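Local coordinates for macro domain-containing protein (Thermosipho africanus, PDB 7OMU) that combines a DarT-family region with a macro domain whose pocket holds adenosine-5-diphosphoribose, at residues R119-T125 / C171-Q175; Q240-V246 / Q311-F317. The protein carries 1 engineered substitution. The contacts are given in a common frame with arbitrary orientation. Residue numbers count along the deposited sequence, not the author numbering.

Contact 1 of 2, residues R119-T125 / C171-Q175; sequences RDDILIT and CLVPQ
Arg-119 lays one face of its guanidinium over Val-173, CZ to CG1 3.7 Å, in the run-up to an antiparallel pairing inside a four-stranded sheet of the DarT-like region. Asp-121 (chi1 p) holds it by a salt bridge, Arg-119 NE to Asp-121 OD1 3.2 Å, doubled by a hydrogen bond from Arg-119 NH2 to Asp-121 OD2, 3.3 Å. Strand 123-125 then passes strand 171-174 at 151°, axes 4.6 Å apart. Leu-123 and Leu-172 form the hydrogen-bonded pair, CA-CA 5.0 Å: Leu-123 N to Leu-172 O 3.0 Å, Leu-172 N to Leu-123 O 2.7 Å. Ile-124 and Cys-171 are the non-hydrogen-bonded pair, CA-CA 4.5 Å. Both leucines are m,t and share a face, Leu-123 CB to Leu-172 CB 4.1 Å. Thr-125 CG2 meets Leu-172 CD1 at 3.6 Å; the Thr-125 hydroxyl bonds to Gly-127 and Ala-170. Pro-174, lacking an amide hydrogen, suits the strand's end, where its ring packs beside the charged pair: its CG lies 3.1 Å from Asp-121 OD2.

Contact 2 of 2, residues Q240-V246 / Q311-F317; sequences QTLTVSV and QTWFLLF. With APR (adenosine-5-diphosphoribose), chain C.
Strands 241-246 and 313-317 run parallel, 28° between their directions and axes 4.4 Å apart, with Thr-241 facing Trp-313, Leu-242 Phe-314, Thr-243 Leu-315, Val-244 Leu-316 and Ser-245 Phe-317. The main-chain ladder is regular: Trp-313 N to Gln-240 O 2.8 Å, Leu-242 N to Trp-313 O 3.0 Å, Leu-315 N to Leu-242 O 2.8 Å, Val-244 N to Leu-315 O 2.8 Å, Phe-317 N to Val-244 O 3.0 Å and Val-246 N to Phe-317 O 3.2 Å. The other edge of 241-246 is served by strand 351-354: Thr-241 and Thr-243 bond through their backbones to Ala-352, whose carbonyl also receives the Thr-243 hydroxyl, so this buried polar group is satisfied. Gln-240, just before strand 241-246, suits its place because its amide both gives and accepts: Gln-240 NE2 donates to Gln-311 OE1 (3.1 Å) over one face of the Trp-313 ring, while Gln-240 OE1 accepts from Thr-241 OG1 (2.6 Å). Apolar residues fill the Leu-242, Val-244 face, Val-244 CG2 meeting the Phe-314 ring edge at CD2, 3.9 Å, and helix 265-275 packs against Phe-314 and Leu-316. At the C-terminal end Ser-245 O receives a weak bond from O1D of adenosine-5-diphosphoribose, 3.3 Å; the short Ser-245 side chain probably leaves room for the ligand, whose O2B lies 3.3 Å from Ser-245 CB. Such parallel central strands, ending at the ligand pocket, are typical of the macro domain's α/β/α fold.

The two contacts belong to separate halves of the chain and follow one another in sequence, contact 1 closing before contact 2 opens. Their centres are 43 Å apart, on opposite sides of the chain's centre, and their nearest atoms are about 29 Å apart, so they do not touch. Contact 1 joins the two inner strands of an antiparallel sheet, contact 2 two inner strands of a mixed seven-stranded sheet. Only contact 2 reaches adenosine-5-diphosphoribose, through Ser-245 and Val-246; Asp-233, Asn-247, Thr-319 and Gly-361 are among the residues that also bond to it. Contact 1 is structural packing in the DarT-like half, remote from that pocket.

Contact 1 of 2, residues R119-T125 / C171-Q175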
# COMPACT_ATOMS: atom_id res chain seq x y z
N ARG A 119 -0.98 -25.62 -16.31
CA ARG A 119 -1.10 -26.88 -15.51
C ARG A 119 -2.58 -27.10 -15.19
O ARG A 119 -3.30 -26.10 -15.00
CB ARG A 119 -0.24 -26.82 -14.25
CG ARG A 119 1.23 -27.12 -14.49
CD ARG A 119 2.13 -26.97 -13.27
NE ARG A 119 1.87 -27.94 -12.22
CZ ARG A 119 2.72 -28.27 -11.24
NH1 ARG A 119 3.91 -27.71 -11.16
NH2 ARG A 119 2.35 -29.17 -10.35
N ASP A 120 -3.02 -28.36 -15.17
CA ASP A 120 -4.45 -28.76 -15.01
C ASP A 120 -4.65 -29.45 -13.65
O ASP A 120 -5.74 -30.03 -13.46
CB ASP A 120 -4.91 -29.64 -16.18
CG ASP A 120 -4.11 -30.91 -16.37
OD1 ASP A 120 -2.93 -30.94 -15.95
OD2 ASP A 120 -4.66 -31.87 -16.95
N ASP A 121 -3.67 -29.36 -12.74
CA ASP A 121 -3.76 -29.93 -11.36
C ASP A 121 -3.68 -28.79 -10.34
O ASP A 121 -3.54 -29.09 -9.13
CB ASP A 121 -2.65 -30.97 -11.13
CG ASP A 121 -1.25 -30.39 -11.06
OD1 ASP A 121 -0.96 -29.45 -11.83
OD2 ASP A 121 -0.46 -30.87 -10.22
N ILE A 122 -3.78 -27.54 -10.79
CA ILE A 122 -3.73 -26.32 -9.94
C ILE A 122 -5.14 -25.98 -9.48
O ILE A 122 -6.11 -26.50 -10.06
CB ILE A 122 -3.10 -25.12 -10.68
CG1 ILE A 122 -3.98 -24.65 -11.85
CG2 ILE A 122 -1.68 -25.44 -11.11
CD1 ILE A 122 -3.65 -23.27 -12.35
N LEU A 123 -5.22 -25.09 -8.49
CA LEU A 123 -6.48 -24.51 -7.96
C LEU A 123 -6.35 -22.98 -7.95
O LEU A 123 -5.21 -22.48 -7.90
CB LEU A 123 -6.73 -25.05 -6.55
CG LEU A 123 -6.67 -26.57 -6.40
CD1 LEU A 123 -6.67 -26.96 -4.94
CD2 LEU A 123 -7.82 -27.24 -7.12
N ILE A 124 -7.49 -22.29 -8.03
CA ILE A 124 -7.58 -20.81 -8.05
C ILE A 124 -8.63 -20.38 -7.02
O ILE A 124 -9.78 -20.86 -7.11
CB ILE A 124 -7.89 -20.32 -9.48
CG1 ILE A 124 -6.71 -20.61 -10.41
CG2 ILE A 124 -8.26 -18.84 -9.48
CD1 ILE A 124 -6.96 -20.31 -11.86
N THR A 125 -8.22 -19.54 -6.07
CA THR A 125 -9.07 -18.99 -4.98
C THR A 125 -9.62 -17.63 -5.43
O THR A 125 -8.93 -16.94 -6.21
CB THR A 125 -8.26 -18.89 -3.68
OG1 THR A 125 -7.42 -17.73 -3.78
CG2 THR A 125 -7.41 -20.11 -3.42
N CYS A 171 -3.27 -18.53 -6.87
CA CYS A 171 -3.16 -19.81 -7.62
C CYS A 171 -2.42 -20.81 -6.74
O CYS A 171 -1.24 -20.55 -6.44
CB CYS A 171 -2.43 -19.58 -8.93
SG CYS A 171 -1.92 -21.11 -9.74
N LEU A 172 -3.08 -21.89 -6.32
CA LEU A 172 -2.51 -22.94 -5.44
C LEU A 172 -1.92 -24.07 -6.30
O LEU A 172 -2.70 -24.76 -6.99
CB LEU A 172 -3.59 -23.47 -4.50
CG LEU A 172 -4.31 -22.42 -3.66
CD1 LEU A 172 -5.41 -23.06 -2.84
CD2 LEU A 172 -3.34 -21.68 -2.75
N VAL A 173 -0.60 -24.22 -6.29
CA VAL A 173 0.16 -25.25 -7.04
C VAL A 173 0.57 -26.33 -6.05
O VAL A 173 1.18 -26.02 -5.03
CB VAL A 173 1.39 -24.65 -7.75
CG1 VAL A 173 1.99 -25.62 -8.75
CG2 VAL A 173 1.07 -23.34 -8.44
N PRO A 174 0.23 -27.62 -6.30
CA PRO A 174 0.50 -28.68 -5.33
C PRO A 174 1.99 -29.04 -5.23
O PRO A 174 2.68 -28.97 -6.22
CB PRO A 174 -0.35 -29.85 -5.85
CG PRO A 174 -0.42 -29.63 -7.34
CD PRO A 174 -0.43 -28.12 -7.51
N GLN A 175 2.41 -29.40 -4.01
CA GLN A 175 3.75 -29.95 -3.65
C GLN A 175 4.83 -28.88 -3.84
O GLN A 175 5.28 -28.33 -2.82
CB GLN A 175 4.06 -31.22 -4.44
CG GLN A 175 5.27 -31.97 -3.92
CD GLN A 175 5.41 -33.30 -4.61
OE1 GLN A 175 4.97 -34.34 -4.12
NE2 GLN A 175 6.02 -33.27 -5.79

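Contact 2 of 2, residues Q240-V246 / Q311-F317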
# COMPACT_ATOMS: atom_id res chain seq x y z
N GLN A 240 1.96 10.68 11.00
CA GLN A 240 1.02 10.57 12.14
C GLN A 240 -0.29 11.29 11.79
O GLN A 240 -1.34 10.86 12.29
CB GLN A 240 1.71 11.12 13.39
CG GLN A 240 0.84 11.14 14.63
CD GLN A 240 0.27 12.50 14.95
OE1 GLN A 240 0.35 13.45 14.17
NE2 GLN A 240 -0.30 12.61 16.14
N THR A 241 -0.24 12.34 10.98
CA THR A 241 -1.41 13.15 10.56
C THR A 241 -1.48 13.16 9.04
O THR A 241 -0.52 13.62 8.40
CB THR A 241 -1.34 14.56 11.15
OG1 THR A 241 -1.42 14.46 12.57
CG2 THR A 241 -2.45 15.47 10.64
N LEU A 242 -2.57 12.63 8.48
CA LEU A 242 -2.85 12.65 7.02
C LEU A 242 -3.84 13.78 6.75
O LEU A 242 -4.92 13.80 7.38
CB LEU A 242 -3.41 11.29 6.59
CG LEU A 242 -2.66 10.06 7.12
CD1 LEU A 242 -3.22 8.79 6.51
CD2 LEU A 242 -1.16 10.17 6.84
N THR A 243 -3.47 14.70 5.87
CA THR A 243 -4.31 15.85 5.47
C THR A 243 -5.20 15.41 4.30
O THR A 243 -4.76 14.60 3.49
CB THR A 243 -3.42 17.05 5.14
OG1 THR A 243 -2.43 17.12 6.17
CG2 THR A 243 -4.19 18.35 5.08
N VAL A 244 -6.43 15.91 4.27
CA VAL A 244 -7.47 15.50 3.29
C VAL A 244 -8.13 16.77 2.78
O VAL A 244 -8.75 17.48 3.59
CB VAL A 244 -8.48 14.55 3.95
CG1 VAL A 244 -9.63 14.20 3.01
CG2 VAL A 244 -7.81 13.29 4.46
N SER A 245 -7.97 17.06 1.48
CA SER A 245 -8.61 18.21 0.80
C SER A 245 -10.12 17.99 0.82
O SER A 245 -10.54 16.90 0.39
CB SER A 245 -8.09 18.39 -0.60
OG SER A 245 -6.84 17.73 -0.76
N VAL A 246 -10.88 18.95 1.35
CA VAL A 246 -12.36 18.91 1.45
C VAL A 246 -12.93 20.26 0.99
O VAL A 246 -12.14 21.21 0.77
CB VAL A 246 -12.83 18.56 2.87
CG1 VAL A 246 -12.38 17.17 3.28
CG2 VAL A 246 -12.38 19.58 3.90
N GLN A 311 -0.42 5.70 16.12
CA GLN A 311 -1.68 6.49 15.94
C GLN A 311 -1.66 7.21 14.59
O GLN A 311 -0.57 7.61 14.13
CB GLN A 311 -1.87 7.48 17.09
CG GLN A 311 -1.01 8.74 16.98
CD GLN A 311 -1.00 9.60 18.22
OE1 GLN A 311 -0.17 10.50 18.36
NE2 GLN A 311 -1.93 9.35 19.14
N THR A 312 -2.84 7.37 13.98
CA THR A 312 -3.04 8.05 12.68
C THR A 312 -4.25 8.97 12.79
O THR A 312 -5.39 8.47 12.89
CB THR A 312 -3.19 7.04 11.53
OG1 THR A 312 -2.06 6.17 11.53
CG2 THR A 312 -3.31 7.71 10.18
N TRP A 313 -3.99 10.28 12.81
CA TRP A 313 -5.00 11.38 12.83
C TRP A 313 -5.28 11.81 11.39
O TRP A 313 -4.45 11.54 10.51
CB TRP A 313 -4.50 12.56 13.66
CG TRP A 313 -4.31 12.28 15.12
CD1 TRP A 313 -4.71 11.17 15.82
CD2 TRP A 313 -3.70 13.15 16.08
NE1 TRP A 313 -4.38 11.30 17.14
CE2 TRP A 313 -3.76 12.50 17.33
CE3 TRP A 313 -3.11 14.42 16.01
CZ2 TRP A 313 -3.24 13.07 18.50
CZ3 TRP A 313 -2.60 14.98 17.16
CH2 TRP A 313 -2.67 14.32 18.38
N PHE A 314 -6.42 12.47 11.17
CA PHE A 314 -6.83 13.05 9.87
C PHE A 314 -7.06 14.55 10.04
O PHE A 314 -7.86 14.92 10.91
CB PHE A 314 -8.10 12.36 9.35
CG PHE A 314 -7.87 10.98 8.81
CD1 PHE A 314 -7.71 9.90 9.66
CD2 PHE A 314 -7.78 10.77 7.44
CE1 PHE A 314 -7.50 8.63 9.15
CE2 PHE A 314 -7.56 9.50 6.94
CZ PHE A 314 -7.42 8.42 7.79
N LEU A 315 -6.35 15.36 9.25
CA LEU A 315 -6.53 16.83 9.19
C LEU A 315 -7.44 17.13 8.00
O LEU A 315 -7.06 16.80 6.87
CB LEU A 315 -5.17 17.50 9.03
CG LEU A 315 -5.19 19.03 9.03
CD1 LEU A 315 -5.69 19.57 10.36
CD2 LEU A 315 -3.82 19.60 8.71
N LEU A 316 -8.63 17.68 8.26
CA LEU A 316 -9.58 18.13 7.23
C LEU A 316 -9.22 19.57 6.84
O LEU A 316 -9.36 20.47 7.68
CB LEU A 316 -11.01 18.00 7.77
CG LEU A 316 -11.38 16.60 8.24
CD1 LEU A 316 -12.75 16.59 8.89
CD2 LEU A 316 -11.33 15.61 7.08
N PHE A 317 -8.76 19.74 5.60
CA PHE A 317 -8.20 21.00 5.06
C PHE A 317 -9.11 21.52 3.95
O PHE A 317 -9.03 21.05 2.82
CB PHE A 317 -6.79 20.74 4.53
CG PHE A 317 -5.98 21.97 4.23
CD1 PHE A 317 -6.37 22.85 3.23
CD2 PHE A 317 -4.83 22.25 4.95
CE1 PHE A 317 -5.63 23.98 2.96
CE2 PHE A 317 -4.08 23.38 4.66
CZ PHE A 317 -4.48 24.25 3.67
N1 APR C . -1.64 9.85 -2.37
C2 APR C . -1.17 11.03 -2.79
N3 APR C . -1.75 11.94 -3.57
C4 APR C . -2.97 11.53 -3.95
C5 APR C . -3.59 10.34 -3.61
C6 APR C . -2.88 9.46 -2.78
N6 APR C . -3.34 8.28 -2.37
N7 APR C . -4.85 10.28 -4.20
C8 APR C . -4.97 11.40 -4.86
N9 APR C . -3.86 12.20 -4.75
C1' APR C . -3.63 13.52 -5.35
C2' APR C . -4.34 13.73 -6.69
O2' APR C . -3.50 13.38 -7.77
C3' APR C . -4.69 15.22 -6.68
O3' APR C . -3.87 15.94 -7.59
O4' APR C . -4.15 14.49 -4.47
C4' APR C . -4.47 15.69 -5.23
C5' APR C . -5.63 16.40 -4.57
O5' APR C . -6.79 15.52 -4.50
PA APR C . -8.29 16.08 -4.69
O1A APR C . -9.23 15.29 -3.83
O2A APR C . -8.61 16.17 -6.14
O3A APR C . -8.19 17.56 -4.07
PB APR C . -8.70 19.02 -4.54
O1B APR C . -8.14 19.30 -5.90
O2B APR C . -8.40 20.00 -3.45
O5D APR C . -10.29 18.80 -4.64
C5D APR C . -11.12 18.92 -3.45
O4D APR C . -12.61 17.16 -4.15
O1D APR C . -11.65 15.79 -2.56
C1D APR C . -12.83 16.38 -2.96
O2D APR C . -14.47 16.92 -1.18
C2D APR C . -13.33 17.35 -1.88
O3D APR C . -14.88 18.77 -3.15
C3D APR C . -13.56 18.66 -2.63
C4D APR C . -12.55 18.55 -3.77